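CELL WALL surface anchor family protein (Streptococcus pneumoniae, PDB 2WW8) serves as the adhesin of the pneumococcal pilus, probably recognising host cells through an integrin-like, metal-binding domain at one end of an elongated multidomain chain. Local coordinates at residues Leu231-Asn235 with Tyr352-Thr357; Ala248-Gly252 with Val338-Ala342; Ile279-Phe285 with Thr314-Ser320. All blocks are in the same frame, centred on the assembly; numbering follows the deposited sequence.

Overall arrangement
All three contacts lie in the same metal-binding domain, and along the chain they are nested: interaction 3 inside the loop closed by interaction 2, and that inside the loop closed by interaction 1. Interaction 1 forms part of the magnesium site and is polar, its hydroxyls, carboxylate and waters gathered round the ion. Interaction 2 packs a buried helix face closely against an irregular loop, bridged by a water. Interaction 3 is the most extensive, a backbone-bonded pairing whose E284 and N315 are exposed while F280, T316 and S320 are buried. N233 joins them: its ND2 probably bonds to E341 O of interaction 2 (2.9 Å), while its OD1 packs on F280 CE2 of interaction 3 (3.4 Å).

Interaction 1: residues Leu231-Asn235 with Tyr352-Thr357. With MG (magnesium ion), chain B.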
loop_
_atom_site.group_PDB
_atom_site.type_symbol
_atom_site.label_atom_id
_atom_site.label_comp_id
_atom_site.label_asym_id
_atom_site.label_seq_id
_atom_site.Cartn_x
_atom_site.Cartn_y
_atom_site.Cartn_z
ATOM N N LEU A 231 -8.794 17.660 -32.213
ATOM C CA LEU A 231 -9.324 16.314 -32.250
ATOM C C LEU A 231 -10.662 16.313 -33.041
ATOM O O LEU A 231 -11.622 16.985 -32.640
ATOM C CB LEU A 231 -9.576 15.863 -30.817
ATOM C CG LEU A 231 -10.312 14.504 -30.677
ATOM C CD1 LEU A 231 -9.552 13.359 -31.372
ATOM C CD2 LEU A 231 -10.531 14.162 -29.136
ATOM N N ASP A 232 -10.666 15.615 -34.167
ATOM C CA ASP A 232 -11.856 15.434 -35.022
ATOM C C ASP A 232 -12.934 14.629 -34.281
ATOM O O ASP A 232 -12.702 13.517 -33.775
ATOM C CB ASP A 232 -11.326 14.821 -36.357
ATOM C CG ASP A 232 -12.394 14.501 -37.414
ATOM O OD1 ASP A 232 -13.607 14.407 -37.108
ATOM O OD2 ASP A 232 -11.911 14.336 -38.570
ATOM N N ASN A 233 -14.131 15.212 -34.159
ATOM C CA ASN A 233 -15.270 14.504 -33.533
ATOM C C ASN A 233 -16.429 14.426 -34.570
ATOM O O ASN A 233 -17.611 14.459 -34.188
ATOM C CB ASN A 233 -15.704 15.186 -32.229
ATOM C CG ASN A 233 -16.661 14.339 -31.354
ATOM O OD1 ASN A 233 -17.713 14.845 -30.988
ATOM N ND2 ASN A 233 -16.346 13.098 -31.064
ATOM N N SER A 234 -16.095 14.341 -35.865
ATOM C CA SER A 234 -17.092 14.245 -36.938
ATOM C C SER A 234 -17.880 12.893 -36.792
ATOM O O SER A 234 -17.445 11.965 -36.092
ATOM C CB SER A 234 -16.435 14.374 -38.329
ATOM O OG SER A 234 -15.513 13.287 -38.456
ATOM N N ASN A 235 -19.040 12.782 -37.449
ATOM C CA ASN A 235 -19.922 11.614 -37.294
ATOM C C ASN A 235 -19.214 10.279 -37.612
ATOM O O ASN A 235 -19.456 9.285 -36.942
ATOM C CB ASN A 235 -21.111 11.781 -38.257
ATOM C CG ASN A 235 -21.981 12.978 -37.902
ATOM O OD1 ASN A 235 -22.011 13.408 -36.755
ATOM N ND2 ASN A 235 -22.664 13.529 -38.888
ATOM N N TYR A 352 -26.381 15.224 -35.349
ATOM C CA TYR A 352 -25.741 14.751 -36.597
ATOM C C TYR A 352 -25.487 15.914 -37.552
ATOM O O TYR A 352 -24.495 15.924 -38.323
ATOM C CB TYR A 352 -26.717 13.692 -37.164
ATOM C CG TYR A 352 -26.241 13.048 -38.452
ATOM C CD1 TYR A 352 -26.369 13.711 -39.674
ATOM C CD2 TYR A 352 -25.581 11.812 -38.418
ATOM C CE1 TYR A 352 -25.890 13.117 -40.869
ATOM C CE2 TYR A 352 -25.106 11.221 -39.594
ATOM C CZ TYR A 352 -25.300 11.863 -40.786
ATOM O OH TYR A 352 -24.853 11.273 -41.931
ATOM N N GLN A 353 -26.381 16.914 -37.516
ATOM C CA GLN A 353 -26.248 18.019 -38.470
ATOM C C GLN A 353 -24.964 18.817 -38.220
ATOM O O GLN A 353 -24.589 19.579 -39.102
ATOM C CB GLN A 353 -27.463 18.953 -38.470
ATOM C CG GLN A 353 -28.820 18.130 -38.472
ATOM C CD GLN A 353 -28.933 17.184 -39.665
ATOM O OE1 GLN A 353 -28.517 17.546 -40.773
ATOM N NE2 GLN A 353 -29.498 15.982 -39.452
ATOM N N PHE A 354 -24.314 18.643 -37.057
ATOM C CA PHE A 354 -23.105 19.387 -36.702
ATOM C C PHE A 354 -21.833 18.589 -36.860
ATOM O O PHE A 354 -20.751 19.017 -36.410
ATOM C CB PHE A 354 -23.268 19.889 -35.234
ATOM C CG PHE A 354 -24.384 20.912 -35.102
ATOM C CD1 PHE A 354 -25.716 20.526 -35.092
ATOM C CD2 PHE A 354 -24.088 22.266 -35.095
ATOM C CE1 PHE A 354 -26.737 21.477 -35.017
ATOM C CE2 PHE A 354 -25.127 23.243 -35.015
ATOM C CZ PHE A 354 -26.416 22.845 -35.015
ATOM N N GLY A 355 -21.911 17.420 -37.509
ATOM C CA GLY A 355 -20.733 16.526 -37.499
ATOM C C GLY A 355 -19.966 16.355 -38.803
ATOM O O GLY A 355 -19.529 15.236 -39.089
ATOM N N ALA A 356 -19.861 17.396 -39.619
ATOM C CA ALA A 356 -19.017 17.382 -40.809
ATOM C C ALA A 356 -17.565 17.783 -40.393
ATOM O O ALA A 356 -17.255 17.790 -39.206
ATOM C CB ALA A 356 -19.542 18.385 -41.847
ATOM N N THR A 357 -16.718 18.197 -41.330
ATOM C CA THR A 357 -15.272 18.330 -41.137
ATOM C C THR A 357 -14.798 19.717 -41.574
ATOM O O THR A 357 -14.431 19.920 -42.745
ATOM C CB THR A 357 -14.527 17.191 -41.830
ATOM O OG1 THR A 357 -15.171 15.967 -41.454
ATOM C CG2 THR A 357 -13.000 17.123 -41.414
HETATM MG MG MG B . -14.739 12.374 -40.281
HETATM O O HOH W 1 -13.547 14.056 -40.593
HETATM O O HOH W 2 -16.392 12.927 -41.323
HETATM O O HOH W 3 -14.237 11.245 -41.973
#
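The carboxylate of D232, at the end of strand 225-232, serves two sets of donors. D232 OD1 accepts from S234 N at 2.8 Å, closing an Asx turn, and from S234 OG at 2.6 Å. S234 OG thus gives its proton to D232 OD1 while binding MG at 2.2 Å. D232 OD2 accepts from metal-bound water 1 (2.6 Å), and also from T386 and the amide of D387. Water 1 lies 2.7 Å from T357 OG1, so D232 and T357 both reach the ion through it. With S236, the segment reads DxSxS, the signature of the metal ion-dependent adhesion site (MIDAS) of von Willebrand factor A domains. S236, D387 and waters 1, 2 and 3 complete six-fold coordination. Direct binding by D387, with the threonine held off at 3.8 Å (T357 OG1 to MG), resembles the closed state of integrin inserted domains. Past the metal, N235 fastens the two loops. N235 N donates to G355 O (3.0 Å) and N235 ND2 to Y352 O (3.1 Å); Y352 O also receives G355 N at 3.1 Å. N235 ND2 sits over one face of the Y352 ring, and a side chain at G355 would collide with N235 OD1.

Interaction 2: residues Ala248-Gly252 with Val338-Ala342; sequences AERAG and VPTEA
Residues 248-252 form one regular helical turn near the start of helix 247-263, with phi between -63 and -73° and psi between -38 and -49°, and G252 N bonded to A248 O at 2.8 Å. The facing residues 338-342 are extended but irregular: V338 (-58/123°) and P339 (-75/145°) run almost as polyproline, T340 turns at -118/14°, and E341 and A342 straighten again (-141/160° and -132/179°). The backbones are closest where the CA atoms of E249 and T340 come within 4.0 Å.

Close packing dominates. A248 points its CB at the loop, 3.7 Å from E341 C and 4.4 Å from A342 CB. One turn on, G252 CA lies 3.6 Å from P339 O and 3.7 Å from V338 CG1, with V338 in its t rotamer; a CB there would be only 2.5 Å from P339 O, so glycine lets the loop lie directly against the helix. The CB atoms of E249 and T340 consequently lie 4.1 Å apart, and T340 in its p rotamer sets CG2 4.4 Å from G252 CA. This helix follows the MIDAS loop in the Rossmann-like von Willebrand factor A fold, flanking the parallel sheet whose strand 225-232 supplies L231 beneath V338 and P339.

Polar links are indirect. Water 4 donates to both A248 O and P339 O, 2.8 Å from each. E249 N and T340 O approach to 3.4 Å at an angle too poor for a bond; N239 serves both instead, OD1 accepting from E249 N and ND2 donating to T340 O. The E249 carboxylate, carried on a p, t side chain, forms a salt bridge with R246.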
loop_
_atom_site.group_PDB
_atom_site.type_symbol
_atom_site.label_atom_id
_atom_site.label_comp_id
_atom_site.label_asym_id
_atom_site.label_seq_id
_atom_site.Cartn_x
_atom_site.Cartn_y
_atom_site.Cartn_z
ATOM N N ALA A 248 -13.736 6.965 -32.096
ATOM C CA ALA A 248 -13.822 8.021 -31.091
ATOM C C ALA A 248 -13.180 7.564 -29.781
ATOM O O ALA A 248 -12.370 8.296 -29.160
ATOM C CB ALA A 248 -15.238 8.500 -30.928
ATOM N N GLU A 249 -13.528 6.361 -29.355
ATOM C CA GLU A 249 -13.033 5.954 -28.065
ATOM C C GLU A 249 -11.521 5.772 -28.076
ATOM O O GLU A 249 -10.832 6.105 -27.105
ATOM C CB GLU A 249 -13.796 4.786 -27.428
ATOM C CG GLU A 249 -13.395 3.448 -27.833
ATOM C CD GLU A 249 -14.250 2.315 -27.293
ATOM O OE1 GLU A 249 -15.284 2.506 -26.619
ATOM O OE2 GLU A 249 -13.869 1.180 -27.603
ATOM N N ARG A 250 -10.983 5.214 -29.147
ATOM C CA ARG A 250 -9.565 4.996 -29.187
ATOM C C ARG A 250 -8.780 6.295 -29.364
ATOM O O ARG A 250 -7.690 6.413 -28.819
ATOM C CB ARG A 250 -9.162 3.895 -30.185
ATOM C CG ARG A 250 -9.719 2.517 -29.779
ATOM C CD ARG A 250 -9.451 1.477 -30.830
ATOM N NE ARG A 250 -9.976 0.215 -30.357
ATOM C CZ ARG A 250 -10.139 -0.901 -31.078
ATOM N NH1 ARG A 250 -9.781 -0.994 -32.360
ATOM N NH2 ARG A 250 -10.624 -1.980 -30.479
ATOM N N ALA A 251 -9.269 7.223 -30.171
ATOM C CA ALA A 251 -8.594 8.522 -30.356
ATOM C C ALA A 251 -8.687 9.265 -29.050
ATOM O O ALA A 251 -7.721 9.952 -28.768
ATOM C CB ALA A 251 -9.257 9.354 -31.440
ATOM N N GLY A 252 -9.811 9.164 -28.320
ATOM C CA GLY A 252 -9.981 9.808 -27.005
ATOM C C GLY A 252 -9.045 9.215 -25.955
ATOM O O GLY A 252 -8.339 9.961 -25.260
ATOM N N VAL A 338 -12.276 15.429 -23.034
ATOM C CA VAL A 338 -11.941 14.634 -24.224
ATOM C C VAL A 338 -13.136 13.690 -24.538
ATOM O O VAL A 338 -13.481 12.916 -23.686
ATOM C CB VAL A 338 -10.655 13.823 -24.037
ATOM C CG1 VAL A 338 -10.410 13.012 -25.300
ATOM C CG2 VAL A 338 -9.436 14.755 -23.767
ATOM N N PRO A 339 -13.736 13.750 -25.750
ATOM C CA PRO A 339 -14.864 12.894 -26.070
ATOM C C PRO A 339 -14.370 11.449 -26.327
ATOM O O PRO A 339 -13.283 11.282 -26.916
ATOM C CB PRO A 339 -15.401 13.513 -27.374
ATOM C CG PRO A 339 -14.168 14.067 -28.040
ATOM C CD PRO A 339 -13.370 14.622 -26.882
ATOM N N THR A 340 -15.168 10.457 -25.931
ATOM C CA THR A 340 -14.905 9.062 -26.378
ATOM C C THR A 340 -16.050 8.468 -27.220
ATOM O O THR A 340 -16.120 7.239 -27.420
ATOM C CB THR A 340 -14.655 8.118 -25.171
ATOM O OG1 THR A 340 -15.745 8.266 -24.247
ATOM C CG2 THR A 340 -13.337 8.487 -24.506
ATOM N N GLU A 341 -16.939 9.356 -27.672
ATOM C CA GLU A 341 -18.077 8.999 -28.532
ATOM C C GLU A 341 -18.195 10.127 -29.528
ATOM O O GLU A 341 -17.716 11.253 -29.247
ATOM C CB GLU A 341 -19.384 8.984 -27.704
ATOM C CG GLU A 341 -19.348 8.141 -26.414
ATOM C CD GLU A 341 -19.401 6.627 -26.636
ATOM O OE1 GLU A 341 -19.708 6.145 -27.761
ATOM O OE2 GLU A 341 -19.143 5.891 -25.660
ATOM N N ALA A 342 -18.871 9.846 -30.637
ATOM C CA ALA A 342 -19.318 10.818 -31.604
ATOM C C ALA A 342 -20.797 10.486 -31.874
ATOM O O ALA A 342 -21.354 9.543 -31.336
ATOM C CB ALA A 342 -18.471 10.714 -32.898
HETATM O O HOH W 4 -12.452 11.066 -29.568
#

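Interaction 3: residues Ile279-Phe285 with Thr314-Ser320; sequences IFDGTEF and TNTKDYS
A single hydroxyl, T316 OG1, accepts from two successive amides, D281 N (3.3 Å) and G282 N (3.1 Å). G282 lies at phi/psi 93/-12°. Beyond it the two segments pair antiparallel: F285 with T314 hydrogen-bonded (F285 N to T314 O 2.9 Å, T314 N to F285 O 3.0 Å), E284 with N315 non-hydrogen-bonded (CA-CA 4.0 Å). T316 N donates to T283 O (3.1 Å) and N315 ND2 to G282 O (2.9 Å). Asx turns at D281 and D318 shape the loops. F280, centre of an inverse gamma turn, accepts at O from Y319 N (3.0 Å) and S320 OG (2.9 Å); its ring (chi1 -79°) puts CD1 3.8 Å from T316 CB and CD2 4.1 Å from Y319 CD2. Here an antiparallel sheet roots at the parallel sheet of the von Willebrand factor A-like domain: paired ends of strands 284-292 and 311-315 give way to loops, held by T274 of edge strand 269-275 through F280, Y319 and S320 and by K337 of helix 328-337, salt-bridged to D318.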
loop_
_atom_site.group_PDB
_atom_site.type_symbol
_atom_site.label_atom_id
_atom_site.label_comp_id
_atom_site.label_asym_id
_atom_site.label_seq_id
_atom_site.Cartn_x
_atom_site.Cartn_y
_atom_site.Cartn_z
ATOM N N ILE A 279 -16.236 24.355 -33.831
ATOM C CA ILE A 279 -15.498 24.004 -32.635
ATOM C C ILE A 279 -16.500 23.558 -31.560
ATOM O O ILE A 279 -17.438 24.281 -31.248
ATOM C CB ILE A 279 -14.664 25.197 -32.069
ATOM C CG1 ILE A 279 -13.750 25.803 -33.144
ATOM C CG2 ILE A 279 -14.009 24.750 -30.738
ATOM C CD1 ILE A 279 -12.912 24.742 -33.778
ATOM N N PHE A 280 -16.312 22.368 -30.992
ATOM C CA PHE A 280 -17.254 21.853 -30.028
ATOM C C PHE A 280 -16.938 22.412 -28.624
ATOM O O PHE A 280 -16.161 21.844 -27.878
ATOM C CB PHE A 280 -17.243 20.294 -30.048
ATOM C CG PHE A 280 -18.023 19.705 -31.171
ATOM C CD1 PHE A 280 -18.689 20.540 -32.099
ATOM C CD2 PHE A 280 -18.116 18.319 -31.325
ATOM C CE1 PHE A 280 -19.459 19.975 -33.089
ATOM C CE2 PHE A 280 -18.890 17.744 -32.348
ATOM C CZ PHE A 280 -19.584 18.602 -33.216
ATOM N N ASP A 281 -17.504 23.565 -28.294
ATOM C CA ASP A 281 -17.120 24.340 -27.123
ATOM C C ASP A 281 -18.310 24.722 -26.252
ATOM O O ASP A 281 -18.185 25.523 -25.311
ATOM C CB ASP A 281 -16.334 25.606 -27.519
ATOM C CG ASP A 281 -17.225 26.595 -28.296
ATOM O OD1 ASP A 281 -18.442 26.326 -28.522
ATOM O OD2 ASP A 281 -16.702 27.656 -28.679
ATOM N N GLY A 282 -19.484 24.161 -26.543
ATOM C CA GLY A 282 -20.628 24.419 -25.671
ATOM C C GLY A 282 -21.516 25.580 -26.066
ATOM O O GLY A 282 -22.622 25.747 -25.526
ATOM N N THR A 283 -21.039 26.392 -27.003
ATOM C CA THR A 283 -21.772 27.596 -27.405
ATOM C C THR A 283 -22.865 27.267 -28.399
ATOM O O THR A 283 -22.869 26.232 -29.076
ATOM C CB THR A 283 -20.870 28.696 -28.032
ATOM O OG1 THR A 283 -20.177 28.174 -29.196
ATOM C CG2 THR A 283 -19.811 29.186 -26.987
ATOM N N GLU A 284 -23.809 28.194 -28.506
ATOM C CA GLU A 284 -24.876 28.049 -29.491
ATOM C C GLU A 284 -24.351 28.244 -30.897
ATOM O O GLU A 284 -23.557 29.144 -31.102
ATOM C CB GLU A 284 -26.000 29.055 -29.224
ATOM C CG GLU A 284 -27.275 28.663 -29.933
ATOM C CD GLU A 284 -28.438 29.529 -29.479
ATOM O OE1 GLU A 284 -29.169 29.164 -28.547
ATOM O OE2 GLU A 284 -28.605 30.623 -30.033
ATOM N N PHE A 285 -24.738 27.380 -31.836
ATOM C CA PHE A 285 -24.283 27.458 -33.216
ATOM C C PHE A 285 -25.413 27.076 -34.157
ATOM O O PHE A 285 -26.305 26.340 -33.744
ATOM C CB PHE A 285 -23.076 26.530 -33.416
ATOM C CG PHE A 285 -22.297 26.880 -34.658
ATOM C CD1 PHE A 285 -21.647 28.114 -34.728
ATOM C CD2 PHE A 285 -22.260 26.033 -35.747
ATOM C CE1 PHE A 285 -20.964 28.488 -35.865
ATOM C CE2 PHE A 285 -21.597 26.398 -36.916
ATOM C CZ PHE A 285 -20.921 27.639 -36.959
ATOM N N THR A 314 -28.333 24.817 -32.171
ATOM C CA THR A 314 -28.291 24.199 -30.827
ATOM C C THR A 314 -26.984 24.560 -30.129
ATOM O O THR A 314 -26.122 25.106 -30.796
ATOM C CB THR A 314 -28.391 22.623 -30.890
ATOM O OG1 THR A 314 -28.475 22.114 -29.535
ATOM C CG2 THR A 314 -27.196 21.949 -31.545
ATOM N N ASN A 315 -26.803 24.239 -28.845
ATOM C CA ASN A 315 -25.474 24.293 -28.213
ATOM C C ASN A 315 -24.698 23.025 -28.581
ATOM O O ASN A 315 -25.203 21.901 -28.471
ATOM C CB ASN A 315 -25.582 24.406 -26.676
ATOM C CG ASN A 315 -26.175 25.746 -26.230
ATOM O OD1 ASN A 315 -27.349 25.975 -26.478
ATOM N ND2 ASN A 315 -25.386 26.628 -25.601
ATOM N N THR A 316 -23.426 23.170 -28.922
ATOM C CA THR A 316 -22.621 21.986 -29.205
ATOM C C THR A 316 -22.251 21.384 -27.867
ATOM O O THR A 316 -22.442 21.966 -26.766
ATOM C CB THR A 316 -21.344 22.358 -30.036
ATOM O OG1 THR A 316 -20.620 23.343 -29.275
ATOM C CG2 THR A 316 -21.736 23.000 -31.371
ATOM N N LYS A 317 -21.726 20.176 -27.921
ATOM C CA LYS A 317 -21.180 19.621 -26.704
ATOM C C LYS A 317 -19.894 20.392 -26.391
ATOM O O LYS A 317 -19.195 20.832 -27.324
ATOM C CB LYS A 317 -20.776 18.152 -26.959
ATOM C CG LYS A 317 -21.908 17.114 -27.045
ATOM C CD LYS A 317 -22.825 17.040 -25.799
ATOM C CE LYS A 317 -22.536 16.033 -24.735
ATOM N NZ LYS A 317 -23.675 15.675 -23.735
ATOM N N ASP A 318 -19.577 20.507 -25.106
ATOM C CA ASP A 318 -18.362 21.170 -24.733
ATOM C C ASP A 318 -17.247 20.138 -24.579
ATOM O O ASP A 318 -17.047 19.600 -23.491
ATOM C CB ASP A 318 -18.557 22.014 -23.477
ATOM C CG ASP A 318 -17.300 22.841 -23.167
ATOM O OD1 ASP A 318 -16.298 22.803 -23.952
ATOM O OD2 ASP A 318 -17.347 23.504 -22.102
ATOM N N TYR A 319 -16.556 19.858 -25.689
ATOM C CA TYR A 319 -15.431 18.926 -25.625
ATOM C C TYR A 319 -14.125 19.692 -25.772
ATOM O O TYR A 319 -13.140 19.099 -26.190
ATOM C CB TYR A 319 -15.599 17.948 -26.800
ATOM C CG TYR A 319 -16.759 16.942 -26.623
ATOM C CD1 TYR A 319 -17.077 16.406 -25.355
ATOM C CD2 TYR A 319 -17.512 16.515 -27.721
ATOM C CE1 TYR A 319 -18.140 15.444 -25.197
ATOM C CE2 TYR A 319 -18.559 15.543 -27.589
ATOM C CZ TYR A 319 -18.838 15.023 -26.324
ATOM O OH TYR A 319 -19.869 14.114 -26.202
ATOM N N SER A 320 -14.113 21.005 -25.517
ATOM C CA SER A 320 -12.855 21.732 -25.732
ATOM C C SER A 320 -12.295 22.260 -24.407
ATOM O O SER A 320 -13.004 22.334 -23.394
ATOM C CB SER A 320 -13.014 22.826 -26.783
ATOM O OG SER A 320 -13.286 22.184 -28.010
HETATM O O HOH W 5 -29.515 26.437 -27.970
#